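Local structure of HIAXHD3 (Humicola insolens, 3ZXK) at residues A[12-17]-A[272-277]; A[246-251]-A[265-270]. The protein probably cleaves alpha-L-arabinofuranose side chains from arabinoxylan as a family 43 glycoside hydrolase. One frame throughout, in Å; residues are numbered along the deposited sequence. Where two conformers were deposited one is given.

Interaction 1: residues A[12-17]-A[272-277]. With AHR (alpha-L-arabinofuranose), chain C.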
ATOM      1  N   VAL A  12      -9.901  10.802  -1.367  1.00  6.50           N
ATOM      2  CA  VAL A  12     -10.668   9.951  -2.276  1.00  6.84           C
ATOM      3  C   VAL A  12     -10.671   8.477  -1.862  1.00  7.22           C
ATOM      4  O   VAL A  12     -11.617   7.755  -2.159  1.00  8.67           O
ATOM      5  CB  VAL A  12     -10.257  10.139  -3.752  1.00  5.96           C
ATOM      6  CG1 VAL A  12     -10.488  11.578  -4.159  1.00  7.29           C
ATOM      7  CG2 VAL A  12      -8.796   9.737  -3.990  1.00  5.70           C
ATOM      8  N   LEU A  13      -9.644   8.050  -1.131  1.00  6.53           N
ATOM      9  CA  LEU A  13      -9.554   6.668  -0.663  1.00  6.45           C
ATOM     10  C   LEU A  13      -8.858   6.751   0.672  1.00  6.12           C
ATOM     11  O   LEU A  13      -7.727   7.231   0.744  1.00  7.17           O
ATOM     12  CB  LEU A  13      -8.728   5.825  -1.637  1.00  6.66           C
ATOM     13  CG  LEU A  13      -8.484   4.364  -1.211  1.00  7.04           C
ATOM     14  CD1 LEU A  13      -9.762   3.561  -1.040  1.00  8.16           C
ATOM     15  CD2 LEU A  13      -7.536   3.674  -2.178  1.00  8.80           C
ATOM     16  N   TRP A  14      -9.516   6.320   1.744  1.00  5.95           N
ATOM     17  CA  TRP A  14      -8.918   6.447   3.063  1.00  6.09           C
ATOM     18  C   TRP A  14      -8.213   5.177   3.443  1.00  6.00           C
ATOM     19  O   TRP A  14      -8.546   4.533   4.455  1.00  6.40           O
ATOM     20  CB  TRP A  14      -9.980   6.783   4.087  1.00  6.56           C
ATOM     21  CG  TRP A  14      -9.409   7.540   5.262  1.00  6.64           C
ATOM     22  CD1 TRP A  14      -8.280   7.243   6.003  1.00  7.32           C
ATOM     23  CD2 TRP A  14      -9.963   8.752   5.856  1.00  7.55           C
ATOM     24  NE1 TRP A  14      -8.106   8.161   6.998  1.00  7.24           N
ATOM     25  CE2 TRP A  14      -9.084   9.108   6.958  1.00  7.94           C
ATOM     26  CE3 TRP A  14     -11.081   9.544   5.591  1.00  7.85           C
ATOM     27  CZ2 TRP A  14      -9.305  10.235   7.734  1.00  8.25           C
ATOM     28  CZ3 TRP A  14     -11.294  10.682   6.377  1.00  9.89           C
ATOM     29  CH2 TRP A  14     -10.434  11.008   7.429  1.00  9.83           C
ATOM     30  N   GLU A  15      -7.251   4.788   2.622  1.00  5.88           N
ATOM     31  CA  GLU A  15      -6.458   3.575   2.862  1.00  6.06           C
ATOM     32  C   GLU A  15      -5.030   3.889   2.432  1.00  6.03           C
ATOM     33  O   GLU A  15      -4.806   4.629   1.460  1.00  6.21           O
ATOM     34  CB  GLU A  15      -7.006   2.372   2.071  1.00  6.91           C
ATOM     35  CG  GLU A  15      -8.356   1.829   2.570  1.00  8.93           C
ATOM     36  CD  GLU A  15      -8.847   0.578   1.833  1.00 13.32           C
ATOM     37  OE1 GLU A  15      -7.991  -0.139   1.282  1.00 18.24           O
ATOM     38  OE2 GLU A  15     -10.089   0.314   1.785  1.00 15.01           O
ATOM     39  N   ASP A  16      -4.059   3.318   3.146  1.00  6.32           N
ATOM     40  CA  ASP A  16      -2.634   3.589   2.970  1.00  5.80           C
ATOM     41  C   ASP A  16      -2.119   3.098   1.605  1.00  5.15           C
ATOM     42  O   ASP A  16      -1.889   1.910   1.431  1.00  4.82           O
ATOM     43  CB  ASP A  16      -1.899   2.887   4.112  1.00  5.75           C
ATOM     44  CG  ASP A  16      -0.421   3.080   4.088  1.00  5.05           C
ATOM     45  OD1 ASP A  16       0.035   4.191   3.752  1.00  5.60           O
ATOM     46  OD2 ASP A  16       0.283   2.111   4.459  1.00  5.83           O
ATOM     47  N   HIS A  17      -1.881   4.025   0.675  1.00  5.12           N
ATOM     48  CA  HIS A  17      -1.414   3.716  -0.718  1.00  4.57           C
ATOM     49  C   HIS A  17      -0.383   4.754  -1.103  1.00  4.99           C
ATOM     50  O   HIS A  17      -0.629   5.631  -1.937  1.00  5.80           O
ATOM     51  CB  HIS A  17      -2.594   3.578  -1.712  1.00  4.90           C
ATOM     52  CG  HIS A  17      -3.235   2.203  -1.709  1.00  5.60           C
ATOM     53  ND1 HIS A  17      -2.620   1.107  -2.223  1.00  6.38           N
ATOM     54  CD2 HIS A  17      -4.443   1.762  -1.196  1.00  6.21           C
ATOM     55  CE1 HIS A  17      -3.416   0.026  -2.063  1.00  6.30           C
ATOM     56  NE2 HIS A  17      -4.531   0.429  -1.439  1.00  7.28           N
ATOM     57  N   GLY A 272      -1.789   5.989   7.843  1.00  6.12           N
ATOM     58  CA  GLY A 272      -0.914   5.887   6.671  1.00  5.87           C
ATOM     59  C   GLY A 272      -1.067   7.059   5.722  1.00  5.01           C
ATOM     60  O   GLY A 272      -1.513   8.127   6.119  1.00  5.65           O
ATOM     61  N   ARG A 273      -0.657   6.858   4.482  1.00  4.93           N
ATOM     62  CA  ARG A 273      -0.555   7.932   3.511  1.00  5.09           C
ATOM     63  C   ARG A 273      -1.621   7.729   2.460  1.00  4.81           C
ATOM     64  O   ARG A 273      -1.649   6.696   1.787  1.00  4.90           O
ATOM     65  CB  ARG A 273       0.858   7.993   2.936  1.00  4.95           C
ATOM     66  CG  ARG A 273       1.797   8.445   4.047  1.00  6.05           C
ATOM     67  CD  ARG A 273       3.262   8.466   3.687  1.00  6.16           C
ATOM     68  NE  ARG A 273       3.812   7.161   3.370  1.00  6.22           N
ATOM     69  CZ  ARG A 273       5.012   6.982   2.815  1.00  7.21           C
ATOM     70  NH1 ARG A 273       5.783   8.049   2.521  1.00  9.02           N
ATOM     71  NH2 ARG A 273       5.443   5.742   2.551  1.00  7.99           N
ATOM     72  N   ILE A 274      -2.519   8.709   2.367  1.00  4.45           N
ATOM     73  CA  ILE A 274      -3.769   8.557   1.648  1.00  4.76           C
ATOM     74  C   ILE A 274      -3.936   9.622   0.560  1.00  4.36           C
ATOM     75  O   ILE A 274      -3.500  10.757   0.716  1.00  4.52           O
ATOM     76  CB  ILE A 274      -4.977   8.520   2.640  1.00  5.46           C
ATOM     77  CG1 ILE A 274      -5.228   9.898   3.276  1.00  5.98           C
ATOM     78  CG2 ILE A 274      -4.755   7.427   3.701  1.00  5.88           C
ATOM     79  CD1 ILE A 274      -6.356   9.889   4.294  1.00  6.34           C
ATOM     80  N   PRO A 275      -4.591   9.263  -0.554  1.00  4.60           N
ATOM     81  CA  PRO A 275      -4.627  10.192  -1.678  1.00  4.49           C
ATOM     82  C   PRO A 275      -5.706  11.273  -1.604  1.00  4.65           C
ATOM     83  O   PRO A 275      -6.826  11.020  -1.136  1.00  4.90           O
ATOM     84  CB  PRO A 275      -4.921   9.281  -2.886  1.00  4.40           C
ATOM     85  CG  PRO A 275      -5.659   8.112  -2.308  1.00  4.73           C
ATOM     86  CD  PRO A 275      -5.076   7.912  -0.922  1.00  4.53           C
ATOM     87  N   VAL A 276      -5.326  12.455  -2.080  1.00  4.74           N
ATOM     88  CA  VAL A 276      -6.237  13.610  -2.232  1.00  4.72           C
ATOM     89  C   VAL A 276      -6.083  14.117  -3.671  1.00  4.81           C
ATOM     90  O   VAL A 276      -5.020  13.981  -4.276  1.00  5.03           O
ATOM     91  CB  VAL A 276      -5.934  14.729  -1.197  1.00  5.23           C
ATOM     92  CG1 VAL A 276      -6.223  14.220   0.216  1.00  5.69           C
ATOM     93  CG2 VAL A 276      -4.487  15.164  -1.280  1.00  5.90           C
ATOM     94  N   VAL A 277      -7.157  14.705  -4.207  1.00  4.62           N
ATOM     95  CA  VAL A 277      -7.226  15.120  -5.621  1.00  5.04           C
ATOM     96  C   VAL A 277      -7.644  16.589  -5.718  1.00  5.22           C
ATOM     97  O   VAL A 277      -8.550  17.031  -5.008  1.00  5.22           O
ATOM     98  CB  VAL A 277      -8.223  14.229  -6.408  1.00  4.73           C
ATOM     99  CG1 VAL A 277      -8.259  14.624  -7.882  1.00  5.52           C
ATOM    100  CG2 VAL A 277      -7.804  12.757  -6.309  1.00  4.87           C
TER
HETATM  101  O5  AHR C   3       6.408  12.965   6.675  1.00 12.55           O
HETATM  102  C5  AHR C   3       6.546  11.537   6.539  1.00 13.07           C
HETATM  103  C4  AHR C   3       7.223  11.142   5.222  1.00 14.68           C
HETATM  104  O4  AHR C   3       8.523  11.720   5.133  1.00 15.54           O
HETATM  105  C3  AHR C   3       6.566  11.622   3.932  1.00 12.47           C
HETATM  106  O3  AHR C   3       5.481  10.804   3.521  1.00 12.69           O
HETATM  107  C2  AHR C   3       7.664  11.556   2.906  1.00 15.72           C
HETATM  108  O2  AHR C   3       7.553  12.610   1.931  1.00 15.79           O
HETATM  109  C1  AHR C   3       8.908  11.764   3.747  1.00 17.61           C
HETATM  110  O   HOH W   1       2.682   4.650   3.863  1.00  5.46           O

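Interaction 2: residues A[246-251]-A[265-270]. With AHR (alpha-L-arabinofuranose), chain C.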
ATOM      1  N   PHE A 246       1.218  17.530   5.090  1.00  6.96           N
ATOM      2  CA  PHE A 246       0.940  18.306   3.900  1.00  7.36           C
ATOM      3  C   PHE A 246       0.783  17.423   2.697  1.00  7.17           C
ATOM      4  O   PHE A 246       1.482  16.406   2.563  1.00  7.48           O
ATOM      5  CB  PHE A 246       2.115  19.234   3.594  1.00  8.48           C
ATOM      6  CG  PHE A 246       2.362  20.240   4.648  1.00  9.56           C
ATOM      7  CD1 PHE A 246       1.596  21.403   4.685  1.00 10.30           C
ATOM      8  CD2 PHE A 246       3.310  20.016   5.642  1.00 10.22           C
ATOM      9  CE1 PHE A 246       1.793  22.351   5.690  1.00 11.70           C
ATOM     10  CE2 PHE A 246       3.528  20.973   6.637  1.00 12.16           C
ATOM     11  CZ  PHE A 246       2.757  22.134   6.664  1.00 12.91           C
ATOM     12  N   ALA A 247      -0.140  17.822   1.829  1.00  7.34           N
ATOM     13  CA  ALA A 247      -0.294  17.230   0.495  1.00  6.87           C
ATOM     14  C   ALA A 247       0.993  17.395  -0.287  1.00  7.11           C
ATOM     15  O   ALA A 247       1.500  18.513  -0.428  1.00  7.99           O
ATOM     16  CB  ALA A 247      -1.463  17.902  -0.240  1.00  6.98           C
ATOM     17  N   HIS A 248       1.552  16.265  -0.748  1.00  6.37           N
ATOM     18  CA  HIS A 248       2.795  16.319  -1.527  1.00  6.64           C
ATOM     19  C   HIS A 248       3.015  15.048  -2.277  1.00  6.75           C
ATOM     20  O   HIS A 248       2.273  14.063  -2.079  1.00  6.48           O
ATOM     21  CB  HIS A 248       3.981  16.633  -0.599  1.00  7.50           C
ATOM     22  CG  HIS A 248       4.335  15.521   0.359  1.00  7.91           C
ATOM     23  ND1 HIS A 248       3.528  15.124   1.377  1.00  8.91           N
ATOM     24  CD2 HIS A 248       5.456  14.710   0.419  1.00  8.54           C
ATOM     25  CE1 HIS A 248       4.117  14.102   2.039  1.00  9.41           C
ATOM     26  NE2 HIS A 248       5.301  13.868   1.467  1.00  9.78           N
ATOM     27  N   GLN A 249       4.051  15.048  -3.130  1.00  6.88           N
ATOM     28  CA  GLN A 249       4.439  13.890  -3.925  1.00  7.30           C
ATOM     29  C   GLN A 249       3.263  13.500  -4.861  1.00  6.75           C
ATOM     30  O   GLN A 249       2.483  14.376  -5.285  1.00  6.88           O
ATOM     31  CB  GLN A 249       4.982  12.760  -3.038  1.00  8.53           C
ATOM     32  CG  GLN A 249       6.097  11.981  -3.718  1.00  8.05           C
ATOM     33  CD  GLN A 249       6.851  11.071  -2.770  1.00  9.99           C
ATOM     34  OE1 GLN A 249       6.929  11.335  -1.557  1.00 12.68           O
ATOM     35  NE2 GLN A 249       7.407   9.966  -3.319  1.00 11.17           N
ATOM     36  N   GLY A 250       3.119  12.237  -5.242  1.00  7.17           N
ATOM     37  CA  GLY A 250       2.010  11.909  -6.156  1.00  5.88           C
ATOM     38  C   GLY A 250       2.334  12.291  -7.596  1.00  6.05           C
ATOM     39  O   GLY A 250       3.505  12.412  -7.983  1.00  6.30           O
ATOM     40  N   GLY A 251       1.299  12.514  -8.393  1.00  5.60           N
ATOM     41  CA  GLY A 251       1.515  12.812  -9.807  1.00  5.44           C
ATOM     42  C   GLY A 251       0.305  13.457 -10.422  1.00  5.36           C
ATOM     43  O   GLY A 251      -0.711  13.681  -9.758  1.00  5.39           O
ATOM     44  N   PHE A 265      -0.532  12.789  -1.889  1.00  4.55           N
ATOM     45  CA  PHE A 265      -1.017  12.130  -0.684  1.00  4.97           C
ATOM     46  C   PHE A 265      -0.696  12.936   0.551  1.00  5.55           C
ATOM     47  O   PHE A 265       0.164  13.841   0.520  1.00  5.48           O
ATOM     48  CB  PHE A 265      -0.502  10.665  -0.540  1.00  6.10           C
ATOM     49  CG  PHE A 265       0.988  10.544  -0.598  1.00  7.77           C
ATOM     50  CD1 PHE A 265       1.757  10.763   0.549  1.00  9.00           C
ATOM     51  CD2 PHE A 265       1.628  10.217  -1.800  1.00  8.28           C
ATOM     52  CE1 PHE A 265       3.145  10.655   0.501  1.00 10.33           C
ATOM     53  CE2 PHE A 265       2.999  10.094  -1.843  1.00  9.71           C
ATOM     54  CZ  PHE A 265       3.758  10.308  -0.702  1.00 10.54           C
ATOM     55  N   MET A 266      -1.415  12.601   1.627  1.00  5.27           N
ATOM     56  CA  MET A 266      -1.293  13.212   2.950  0.57  5.96           C
ATOM     57  C   MET A 266      -0.584  12.237   3.889  1.00  6.10           C
ATOM     58  O   MET A 266      -0.788  11.018   3.765  1.00  7.19           O
ATOM     59  CB  MET A 266      -2.692  13.461   3.534  0.57  6.57           C
ATOM     60  CG  MET A 266      -3.623  14.320   2.689  0.57  7.46           C
ATOM     61  SD  MET A 266      -3.057  16.024   2.460  0.57  9.36           S
ATOM     62  CE  MET A 266      -2.961  16.650   4.143  0.57  7.61           C
ATOM     63  N   ASP A 267       0.159  12.768   4.862  1.00  6.03           N
ATOM     64  CA  ASP A 267       0.732  11.974   5.971  1.00  6.03           C
ATOM     65  C   ASP A 267      -0.289  11.736   7.103  1.00  5.44           C
ATOM     66  O   ASP A 267      -0.158  12.243   8.217  1.00  5.54           O
ATOM     67  CB  ASP A 267       2.050  12.584   6.496  1.00  7.11           C
ATOM     68  CG  ASP A 267       3.203  12.477   5.485  1.00  7.92           C
ATOM     69  OD1 ASP A 267       3.254  11.483   4.738  1.00 10.31           O
ATOM     70  OD2 ASP A 267       4.062  13.397   5.439  1.00  8.76           O
ATOM     71  N   ALA A 268      -1.321  10.955   6.805  1.00  5.29           N
ATOM     72  CA  ALA A 268      -2.448  10.770   7.706  1.00  5.87           C
ATOM     73  C   ALA A 268      -2.211   9.656   8.731  1.00  5.38           C
ATOM     74  O   ALA A 268      -3.090   8.817   8.954  1.00  5.81           O
ATOM     75  CB  ALA A 268      -3.703  10.495   6.883  1.00  6.10           C
ATOM     76  N   TYR A 269      -1.028   9.659   9.364  1.00  5.13           N
ATOM     77  CA  TYR A 269      -0.708   8.740  10.450  1.00  5.38           C
ATOM     78  C   TYR A 269      -1.679   9.005  11.607  1.00  5.46           C
ATOM     79  O   TYR A 269      -2.057  10.168  11.843  1.00  5.75           O
ATOM     80  CB  TYR A 269       0.747   8.912  10.861  1.00  5.49           C
ATOM     81  CG  TYR A 269       1.654   8.473   9.736  1.00  5.31           C
ATOM     82  CD1 TYR A 269       1.768   7.127   9.410  1.00  5.48           C
ATOM     83  CD2 TYR A 269       2.339   9.398   8.945  1.00  5.37           C
ATOM     84  CE1 TYR A 269       2.561   6.710   8.345  1.00  5.33           C
ATOM     85  CE2 TYR A 269       3.135   8.981   7.889  1.00  6.11           C
ATOM     86  CZ  TYR A 269       3.246   7.626   7.598  1.00  5.18           C
ATOM     87  OH  TYR A 269       4.043   7.210   6.536  1.00  6.41           O
ATOM     88  N   PRO A 270      -2.135   7.939  12.310  1.00  5.30           N
ATOM     89  CA  PRO A 270      -1.623   6.561  12.266  1.00  5.36           C
ATOM     90  C   PRO A 270      -2.202   5.650  11.179  1.00  6.03           C
ATOM     91  O   PRO A 270      -1.832   4.488  11.101  1.00  7.05           O
ATOM     92  CB  PRO A 270      -1.970   6.025  13.660  1.00  5.95           C
ATOM     93  CG  PRO A 270      -3.270   6.705  13.955  1.00  6.15           C
ATOM     94  CD  PRO A 270      -3.043   8.131  13.459  1.00  5.74           C
TER
HETATM   95  O5  AHR C   3       6.408  12.965   6.675  1.00 12.55           O
HETATM   96  C5  AHR C   3       6.546  11.537   6.539  1.00 13.07           C
HETATM   97  C4  AHR C   3       7.223  11.142   5.222  1.00 14.68           C
HETATM   98  O4  AHR C   3       8.523  11.720   5.133  1.00 15.54           O
HETATM   99  C3  AHR C   3       6.566  11.622   3.932  1.00 12.47           C
HETATM  100  O3  AHR C   3       5.481  10.804   3.521  1.00 12.69           O
HETATM  101  C2  AHR C   3       7.664  11.556   2.906  1.00 15.72           C
HETATM  102  O2  AHR C   3       7.553  12.610   1.931  1.00 15.79           O
HETATM  103  C1  AHR C   3       8.908  11.764   3.747  1.00 17.61           C
HETATM  104  O   HOH W   2       3.694  16.141   5.308  1.00  9.79           O

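Interaction 1: residues A[12-17]-A[272-277]
Residues 12-17, an irregular loop, run against strand residues 273-277 through two backbone hydrogen bonds, His17 N to Arg273 O (2.9 Å) and Val12 N to Pro275 O (3.1 Å). Asp16 adds a third bond with its side chain: CG is anti to the backbone N (chi1 -179°), and OD1 receives Arg273 N at 2.9 Å. That bond is almost straight (178°), although it arrives on the anti side, well out of the carboxylate plane. OD1 also accepts from a water that accepts in turn from Arg273 NE, while Arg273 NH1 donates to O3 of the bound arabinofuranose at 2.9 Å. An alanine in place of Asp16 would probably leave the Arg273 amide and the water without this acceptor, and the guanidinium less firmly oriented toward the sugar. Gly272 passes so close to the carboxylate that a CB there would collide with Asp16 CG. Farther along, Ile274 CD1 sits over one face of Trp14, 3.7 Å from the centroid of its five-membered ring, a CH-pi contact. The Pro275 ring rests on Leu13 CB and Val12 CG2, its CD 3.2 Å from Leu13 O, and Val12 CG1 meets Val277 CG2 at 3.6 Å. Strand 260-267 pairs with strand 273-282 in the same sheet, and the loop leads on to strand 21-25, with Asp16 OD2 bonded to Gly507 N.

Interaction 2: residues A[246-251]-A[265-270]
His248 and Phe265 form an antiparallel hydrogen-bonded pair, each amide N bonded to the other residue's carbonyl O at 3.1 Å, before the chain turns a corner at Gln249. Both side chains leave on the same face of the sheet, with CG between the backbone N and the carbonyl carbon (chi1 69° and 55°), the crowded position. From there the edge of Phe265 is turned to the face of His248 in a tilted edge-to-face pair, centroids 5.1 Å apart and planes at 58°. One face of the phenyl ring has the carbonyl O of His248 over its centre. Gln249 lies alongside Phe265, pointing the same way, its CB 3.5 Å from Phe265 CE2 and its OE1 near CZ. The backbone angles of Gly250, which follows, call for glycine.

The two segments belong to the hairpin of strands 250-254 and 260-267, which opens the last blade of the five-bladed beta-propeller, the fold of family 43, and here they line the sugar pocket. His248 ND1 donates to Phe246 O at 2.7 Å, close to the ring plane, and this bond fixes the rotation of the imidazole. Its NE2 then meets O2 of the arabinofuranose at 2.6 Å, in a hydrogen bond that either atom could donate. Asp267 takes two sugar hydroxyls, one on each carboxylate oxygen: O3 donates to OD1 at 2.6 Å and O5 to OD2 at 2.7 Å. OD2 also accepts from a water that receives the amide of Phe246, a bridge between the two segments that is likely to steady the carboxylate. The side chains of His248 and Asp267 cross at about a right angle, with CE1 of the imidazole approaching OD2.

In the fold
Interactions 1 and 2 lie about 8 Å apart, centre to centre, and share the sheet in which strands 260-267 and 273-282 are neighbours. Along the chain, interaction 2 is nested inside the long loop that interaction 1 closes: residues 12-17 come first, then 246-251, 265-270 and 272-277. Interaction 1 thus brings a loop from near the start of the chain against the last blade of the propeller. The two contacts touch directly, Ile274 O probably accepting a hydrogen bond from Met266 N, and Arg273 CD packing on Asp267 OD1. Both reach the same arabinofuranose, so residues of both contacts contribute to its binding pocket.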